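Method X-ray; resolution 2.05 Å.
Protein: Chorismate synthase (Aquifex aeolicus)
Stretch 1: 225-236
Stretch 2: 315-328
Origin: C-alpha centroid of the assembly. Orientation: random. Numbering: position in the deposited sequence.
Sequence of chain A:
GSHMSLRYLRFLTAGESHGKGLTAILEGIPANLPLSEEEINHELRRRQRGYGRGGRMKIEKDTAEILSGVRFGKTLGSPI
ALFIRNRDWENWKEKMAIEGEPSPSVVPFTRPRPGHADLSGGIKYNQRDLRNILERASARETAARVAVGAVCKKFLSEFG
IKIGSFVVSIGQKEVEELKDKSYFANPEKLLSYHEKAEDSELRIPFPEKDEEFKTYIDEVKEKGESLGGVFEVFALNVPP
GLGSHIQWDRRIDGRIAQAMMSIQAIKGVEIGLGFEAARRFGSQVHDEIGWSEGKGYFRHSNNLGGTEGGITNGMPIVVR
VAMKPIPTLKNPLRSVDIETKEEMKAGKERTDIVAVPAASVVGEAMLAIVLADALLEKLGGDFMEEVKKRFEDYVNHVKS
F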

ATOM      1  N   GLU A 225      -9.498 -31.795  27.813  1.00 63.18           N
ATOM      2  CA  GLU A 225      -9.559 -30.339  27.808  1.00 60.46           C
ATOM      3  C   GLU A 225      -8.300 -29.733  27.206  1.00 57.63           C
ATOM      4  O   GLU A 225      -7.197 -30.239  27.411  1.00 57.33           O
ATOM      5  CB  GLU A 225      -9.753 -29.821  29.235  1.00 61.41           C
ATOM      6  CG  GLU A 225     -11.126 -30.117  29.813  1.00 62.99           C
ATOM      7  CD  GLU A 225     -12.197 -29.181  29.281  1.00 65.21           C
ATOM      8  OE1 GLU A 225     -12.215 -28.921  28.056  1.00 65.32           O
ATOM      9  OE2 GLU A 225     -13.027 -28.710  30.091  1.00 65.40           O
ATOM     10  N   SER A 226      -8.476 -28.651  26.453  1.00 54.47           N
ATOM     11  CA  SER A 226      -7.358 -27.960  25.823  1.00 51.19           C
ATOM     12  C   SER A 226      -7.001 -26.724  26.647  1.00 48.39           C
ATOM     13  O   SER A 226      -7.835 -26.195  27.378  1.00 47.45           O
ATOM     14  CB  SER A 226      -7.715 -27.561  24.388  1.00 49.47           C
ATOM     15  OG  SER A 226      -8.932 -26.834  24.338  1.00 49.28           O
ATOM     16  N   LEU A 227      -5.759 -26.267  26.519  1.00 46.66           N
ATOM     17  CA  LEU A 227      -5.287 -25.114  27.276  1.00 44.93           C
ATOM     18  C   LEU A 227      -4.810 -23.933  26.439  1.00 43.28           C
ATOM     19  O   LEU A 227      -4.314 -24.092  25.326  1.00 43.10           O
ATOM     20  CB  LEU A 227      -4.153 -25.556  28.204  1.00 44.97           C
ATOM     21  CG  LEU A 227      -4.410 -25.709  29.709  1.00 47.25           C
ATOM     22  CD1 LEU A 227      -5.881 -25.915  30.009  1.00 44.05           C
ATOM     23  CD2 LEU A 227      -3.567 -26.873  30.218  1.00 46.30           C
ATOM     24  N   GLY A 228      -4.978 -22.740  26.996  1.00 42.22           N
ATOM     25  CA  GLY A 228      -4.536 -21.528  26.335  1.00 38.69           C
ATOM     26  C   GLY A 228      -3.314 -21.055  27.093  1.00 37.23           C
ATOM     27  O   GLY A 228      -2.767 -21.799  27.909  1.00 37.22           O
ATOM     28  N   GLY A 229      -2.876 -19.828  26.844  1.00 34.59           N
ATOM     29  CA  GLY A 229      -1.708 -19.332  27.545  1.00 32.18           C
ATOM     30  C   GLY A 229      -1.375 -17.888  27.246  1.00 32.18           C
ATOM     31  O   GLY A 229      -1.960 -17.261  26.358  1.00 29.61           O
ATOM     32  N   VAL A 230      -0.422 -17.357  27.998  1.00 31.27           N
ATOM     33  CA  VAL A 230       0.009 -15.985  27.822  1.00 30.54           C
ATOM     34  C   VAL A 230       1.522 -15.934  27.806  1.00 30.33           C
ATOM     35  O   VAL A 230       2.185 -16.621  28.590  1.00 32.05           O
ATOM     36  CB  VAL A 230      -0.502 -15.091  28.971  1.00 30.07           C
ATOM     37  CG1 VAL A 230       0.052 -13.689  28.820  1.00 27.13           C
ATOM     38  CG2 VAL A 230      -2.024 -15.072  28.979  1.00 27.42           C
ATOM     39  N   PHE A 231       2.079 -15.144  26.898  1.00 30.29           N
ATOM     40  CA  PHE A 231       3.524 -14.992  26.848  1.00 28.31           C
ATOM     41  C   PHE A 231       3.887 -13.531  26.659  1.00 27.98           C
ATOM     42  O   PHE A 231       3.048 -12.713  26.285  1.00 28.13           O
ATOM     43  CB  PHE A 231       4.147 -15.836  25.734  1.00 30.30           C
ATOM     44  CG  PHE A 231       3.611 -15.535  24.371  1.00 32.87           C
ATOM     45  CD1 PHE A 231       2.486 -16.197  23.892  1.00 31.37           C
ATOM     46  CD2 PHE A 231       4.236 -14.598  23.555  1.00 31.62           C
ATOM     47  CE1 PHE A 231       1.993 -15.929  22.613  1.00 34.77           C
ATOM     48  CE2 PHE A 231       3.744 -14.326  22.275  1.00 33.96           C
ATOM     49  CZ  PHE A 231       2.625 -14.993  21.806  1.00 29.67           C
ATOM     50  N   GLU A 232       5.137 -13.200  26.951  1.00 26.44           N
ATOM     51  CA  GLU A 232       5.602 -11.837  26.797  1.00 29.28           C
ATOM     52  C   GLU A 232       6.752 -11.859  25.804  1.00 30.14           C
ATOM     53  O   GLU A 232       7.615 -12.739  25.850  1.00 30.07           O
ATOM     54  CB  GLU A 232       6.043 -11.265  28.155  1.00 30.63           C
ATOM     55  CG  GLU A 232       4.968 -11.436  29.237  1.00 31.17           C
ATOM     56  CD  GLU A 232       5.322 -10.811  30.578  1.00 32.38           C
ATOM     57  OE1 GLU A 232       6.515 -10.807  30.950  1.00 31.09           O
ATOM     58  OE2 GLU A 232       4.391 -10.341  31.271  1.00 32.35           O
ATOM     59  N   VAL A 233       6.734 -10.908  24.883  1.00 27.57           N
ATOM     60  CA  VAL A 233       7.776 -10.806  23.872  1.00 25.81           C
ATOM     61  C   VAL A 233       8.443  -9.471  24.095  1.00 25.39           C
ATOM     62  O   VAL A 233       7.770  -8.481  24.366  1.00 25.74           O
ATOM     63  CB  VAL A 233       7.184 -10.816  22.440  1.00 27.69           C
ATOM     64  CG1 VAL A 233       8.308 -10.920  21.411  1.00 26.52           C
ATOM     65  CG2 VAL A 233       6.216 -11.956  22.293  1.00 27.87           C
ATOM     66  N   PHE A 234       9.763  -9.431  23.983  1.00 24.66           N
ATOM     67  CA  PHE A 234      10.471  -8.182  24.188  1.00 24.92           C
ATOM     68  C   PHE A 234      11.544  -7.985  23.135  1.00 26.21           C
ATOM     69  O   PHE A 234      11.966  -8.935  22.466  1.00 26.53           O
ATOM     70  CB  PHE A 234      11.118  -8.167  25.578  1.00 25.07           C
ATOM     71  CG  PHE A 234      12.226  -9.170  25.737  1.00 26.81           C
ATOM     72  CD1 PHE A 234      13.517  -8.870  25.325  1.00 25.59           C
ATOM     73  CD2 PHE A 234      11.968 -10.435  26.254  1.00 25.53           C
ATOM     74  CE1 PHE A 234      14.537  -9.819  25.423  1.00 26.18           C
ATOM     75  CE2 PHE A 234      12.975 -11.381  26.353  1.00 24.09           C
ATOM     76  CZ  PHE A 234      14.264 -11.072  25.938  1.00 27.26           C
ATOM     77  N   ALA A 235      11.974  -6.737  22.996  1.00 24.90           N
ATOM     78  CA  ALA A 235      13.038  -6.365  22.077  1.00 26.36           C
ATOM     79  C   ALA A 235      13.904  -5.395  22.862  1.00 27.55           C
ATOM     80  O   ALA A 235      13.391  -4.440  23.453  1.00 25.03           O
ATOM     81  CB  ALA A 235      12.468  -5.686  20.835  1.00 21.80           C
ATOM     82  N   LEU A 236      15.210  -5.645  22.878  1.00 27.80           N
ATOM     83  CA  LEU A 236      16.146  -4.804  23.611  1.00 30.05           C
ATOM     84  C   LEU A 236      17.007  -3.936  22.700  1.00 32.65           C
ATOM     85  O   LEU A 236      17.305  -4.309  21.565  1.00 29.83           O
ATOM     86  CB  LEU A 236      17.067  -5.671  24.475  1.00 30.89           C
ATOM     87  CG  LEU A 236      16.392  -6.633  25.457  1.00 33.23           C
ATOM     88  CD1 LEU A 236      17.439  -7.403  26.238  1.00 33.58           C
ATOM     89  CD2 LEU A 236      15.496  -5.845  26.396  1.00 31.94           C
HETATM   90  N   MSE A 315      13.447   2.411  25.787  1.00 28.11           N
HETATM   91  CA  MSE A 315      13.328   1.406  26.834  1.00 29.63           C
HETATM   92  C   MSE A 315      12.974   0.101  26.123  1.00 30.96           C
HETATM   93  O   MSE A 315      12.636   0.105  24.935  1.00 32.42           O
HETATM   94  CB  MSE A 315      12.220   1.773  27.833  1.00 27.50           C
HETATM   95  CG  MSE A 315      12.533   2.996  28.704  1.00 31.03           C
HETATM   96 SE   MSE A 315      14.194   2.794  29.707  1.00 38.55          SE
HETATM   97  CE  MSE A 315      13.540   1.643  31.119  1.00 30.53           C
ATOM     98  N   PRO A 316      13.054  -1.032  26.832  1.00 28.72           N
ATOM     99  CA  PRO A 316      12.726  -2.307  26.190  1.00 30.10           C
ATOM    100  C   PRO A 316      11.289  -2.330  25.691  1.00 30.35           C
ATOM    101  O   PRO A 316      10.377  -1.838  26.370  1.00 30.39           O
ATOM    102  CB  PRO A 316      12.942  -3.328  27.309  1.00 28.85           C
ATOM    103  CG  PRO A 316      13.971  -2.672  28.179  1.00 29.14           C
ATOM    104  CD  PRO A 316      13.506  -1.243  28.217  1.00 28.93           C
ATOM    105  N   ILE A 317      11.087  -2.882  24.499  1.00 27.82           N
ATOM    106  CA  ILE A 317       9.735  -3.005  23.962  1.00 28.22           C
ATOM    107  C   ILE A 317       9.187  -4.260  24.621  1.00 26.93           C
ATOM    108  O   ILE A 317       9.815  -5.321  24.572  1.00 26.13           O
ATOM    109  CB  ILE A 317       9.726  -3.222  22.436  1.00 27.99           C
ATOM    110  CG1 ILE A 317      10.452  -2.072  21.738  1.00 28.93           C
ATOM    111  CG2 ILE A 317       8.292  -3.356  21.950  1.00 28.65           C
ATOM    112  CD1 ILE A 317       9.893  -0.700  22.053  1.00 29.43           C
ATOM    113  N   VAL A 318       8.028  -4.149  25.251  1.00 25.31           N
ATOM    114  CA  VAL A 318       7.452  -5.303  25.924  1.00 24.60           C
ATOM    115  C   VAL A 318       6.006  -5.467  25.536  1.00 23.73           C
ATOM    116  O   VAL A 318       5.196  -4.555  25.711  1.00 25.27           O
ATOM    117  CB  VAL A 318       7.556  -5.168  27.450  1.00 24.74           C
ATOM    118  CG1 VAL A 318       6.887  -6.367  28.134  1.00 25.47           C
ATOM    119  CG2 VAL A 318       9.013  -5.070  27.854  1.00 25.49           C
ATOM    120  N   VAL A 319       5.689  -6.649  25.022  1.00 22.02           N
ATOM    121  CA  VAL A 319       4.345  -6.956  24.567  1.00 22.61           C
ATOM    122  C   VAL A 319       3.811  -8.214  25.236  1.00 21.64           C
ATOM    123  O   VAL A 319       4.501  -9.227  25.295  1.00 23.70           O
ATOM    124  CB  VAL A 319       4.344  -7.175  23.034  1.00 18.75           C
ATOM    125  CG1 VAL A 319       2.940  -7.230  22.515  1.00 19.26           C
ATOM    126  CG2 VAL A 319       5.144  -6.076  22.361  1.00 23.13           C
ATOM    127  N   ARG A 320       2.575  -8.150  25.717  1.00 24.76           N
ATOM    128  CA  ARG A 320       1.948  -9.295  26.383  1.00 26.91           C
ATOM    129  C   ARG A 320       0.890  -9.834  25.424  1.00 26.22           C
ATOM    130  O   ARG A 320       0.069  -9.079  24.908  1.00 26.55           O
ATOM    131  CB  ARG A 320       1.322  -8.848  27.709  1.00 27.67           C
ATOM    132  CG  ARG A 320       2.205  -7.881  28.499  1.00 28.68           C
ATOM    133  CD  ARG A 320       1.774  -7.778  29.960  1.00 30.85           C
ATOM    134  NE  ARG A 320       1.976  -9.036  30.668  1.00 29.41           N
ATOM    135  CZ  ARG A 320       0.999  -9.852  31.049  1.00 30.67           C
ATOM    136  NH1 ARG A 320      -0.269  -9.549  30.800  1.00 33.04           N
ATOM    137  NH2 ARG A 320       1.292 -10.988  31.666  1.00 33.69           N
ATOM    138  N   VAL A 321       0.914 -11.143  25.195  1.00 26.98           N
ATOM    139  CA  VAL A 321       0.018 -11.769  24.236  1.00 27.40           C
ATOM    140  C   VAL A 321      -0.780 -12.937  24.800  1.00 29.29           C
ATOM    141  O   VAL A 321      -0.222 -13.842  25.423  1.00 30.81           O
ATOM    142  CB  VAL A 321       0.839 -12.251  23.016  1.00 28.45           C
ATOM    143  CG1 VAL A 321      -0.077 -12.706  21.901  1.00 25.49           C
ATOM    144  CG2 VAL A 321       1.762 -11.125  22.545  1.00 27.88           C
ATOM    145  N   ALA A 322      -2.087 -12.921  24.548  1.00 29.08           N
ATOM    146  CA  ALA A 322      -2.982 -13.962  25.046  1.00 29.68           C
ATOM    147  C   ALA A 322      -3.462 -14.906  23.949  1.00 30.95           C
ATOM    148  O   ALA A 322      -4.017 -14.471  22.932  1.00 30.17           O
ATOM    149  CB  ALA A 322      -4.177 -13.315  25.738  1.00 26.73           C
HETATM  150  N   MSE A 323      -3.245 -16.200  24.159  1.00 30.98           N
HETATM  151  CA  MSE A 323      -3.662 -17.216  23.197  1.00 32.37           C
HETATM  152  C   MSE A 323      -4.800 -18.051  23.782  1.00 34.21           C
HETATM  153  O   MSE A 323      -4.661 -18.622  24.860  1.00 32.93           O
HETATM  154  CB  MSE A 323      -2.492 -18.137  22.855  1.00 32.97           C
HETATM  155  CG  MSE A 323      -2.829 -19.151  21.786  1.00 34.52           C
HETATM  156 SE   MSE A 323      -1.525 -20.549  21.672  1.00 40.63          SE
HETATM  157  CE  MSE A 323      -2.344 -21.756  22.956  1.00 40.93           C
ATOM    158  N   LYS A 324      -5.920 -18.124  23.071  1.00 34.47           N
ATOM    159  CA  LYS A 324      -7.064 -18.888  23.552  1.00 37.21           C
ATOM    160  C   LYS A 324      -6.791 -20.379  23.420  1.00 39.11           C
ATOM    161  O   LYS A 324      -5.898 -20.791  22.677  1.00 37.73           O
ATOM    162  CB  LYS A 324      -8.321 -18.529  22.761  1.00 35.30           C
ATOM    163  CG  LYS A 324      -8.384 -19.143  21.370  1.00 37.75           C
ATOM    164  CD  LYS A 324      -9.700 -18.797  20.687  1.00 39.31           C
ATOM    165  CE  LYS A 324     -10.010 -19.743  19.524  1.00 43.33           C
ATOM    166  NZ  LYS A 324      -9.002 -19.689  18.432  1.00 46.81           N
ATOM    167  N   PRO A 325      -7.556 -21.209  24.146  1.00 42.55           N
ATOM    168  CA  PRO A 325      -7.387 -22.662  24.101  1.00 46.06           C
ATOM    169  C   PRO A 325      -7.550 -23.180  22.676  1.00 51.37           C
ATOM    170  O   PRO A 325      -8.472 -22.789  21.959  1.00 50.28           O
ATOM    171  CB  PRO A 325      -8.496 -23.171  25.020  1.00 44.47           C
ATOM    172  CG  PRO A 325      -8.696 -22.049  25.971  1.00 42.90           C
ATOM    173  CD  PRO A 325      -8.644 -20.847  25.070  1.00 42.63           C
ATOM    174  N   ILE A 326      -6.646 -24.066  22.282  1.00 56.74           N
ATOM    175  CA  ILE A 326      -6.651 -24.654  20.953  1.00 63.43           C
ATOM    176  C   ILE A 326      -7.832 -25.623  20.781  1.00 67.47           C
ATOM    177  O   ILE A 326      -8.319 -26.191  21.755  1.00 68.04           O
ATOM    178  CB  ILE A 326      -5.282 -25.349  20.707  1.00 65.25           C
ATOM    179  CG1 ILE A 326      -4.609 -24.720  19.483  1.00 66.69           C
ATOM    180  CG2 ILE A 326      -5.449 -26.861  20.597  1.00 63.94           C
ATOM    181  CD1 ILE A 326      -4.445 -23.210  19.585  1.00 67.84           C
ATOM    182  N   PRO A 327      -8.281 -25.845  19.531  1.00 70.26           N
ATOM    183  CA  PRO A 327      -9.401 -26.734  19.227  1.00 72.24           C
ATOM    184  C   PRO A 327     -10.408 -27.049  20.332  1.00 73.81           C
ATOM    185  O   PRO A 327     -10.612 -26.249  21.249  1.00 74.11           O
ATOM    186  CB  PRO A 327      -8.687 -27.956  18.676  1.00 72.91           C
ATOM    187  CG  PRO A 327      -7.592 -27.287  17.789  1.00 72.55           C
ATOM    188  CD  PRO A 327      -7.358 -25.868  18.381  1.00 71.44           C
ATOM    189  N   THR A 328     -11.053 -28.207  20.212  1.00 74.48           N
ATOM    190  CA  THR A 328     -12.064 -28.665  21.164  1.00 75.55           C
ATOM    191  C   THR A 328     -12.770 -27.514  21.873  1.00 75.21           C
ATOM    192  O   THR A 328     -13.949 -27.614  22.214  1.00 76.54           O
ATOM    193  CB  THR A 328     -11.454 -29.600  22.233  1.00 76.10           C
ATOM    194  OG1 THR A 328     -10.586 -28.854  23.094  1.00 77.17           O
ATOM    195  CG2 THR A 328     -10.662 -30.719  21.568  1.00 76.09           C
TER
HETATM  196  O   HOH W   1      14.372  -1.562  23.289  1.00 33.86           O

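The strongest side-chain link between the two stretches is a salt bridge: Glu232 OE2 lies 2.8 Å from Arg320 NE and also accepts a longer hydrogen bond from Arg320 NH2 (3.2 Å). The carboxylate oxygen sits at the edge of the guanidinium, near its plane, where the N-H groups point. Glu232 and Arg320 are direct cross-strand partners, so their side chains leave the same face of the sheet; as a pair without backbone hydrogen bonds, their CA atoms lie 4.5 Å apart.

The backbone framework is an antiparallel ladder between strands 229-236 and 317-323. Gly229, Phe231, Val233 and Ala235 each exchange two hydrogen bonds with Met323, Val321, Val319 and Ile317, respectively; in the Val233-Val319 pair, Val233 N to Val319 O and Val319 N to Val233 O both measure 2.8 Å. Beyond the ladder, Ser226 OG donates to Ile326 O (2.7 Å), so contact continues past the strands. At the other end, a water donates to both Ala235 O and Met315 O.

Packing follows the alternation of faces. Val321 CB lies over one face of the Phe231 ring, 3.8 Å from its centroid, a CH-pi contact. Val230 and Ala322 meet on the Glu232 face, whereas Leu236 CD2 reaches Pro316 CB at 3.7 Å. Gly228 fits closely: a CB there would clash with Met323 O and Pro325 N.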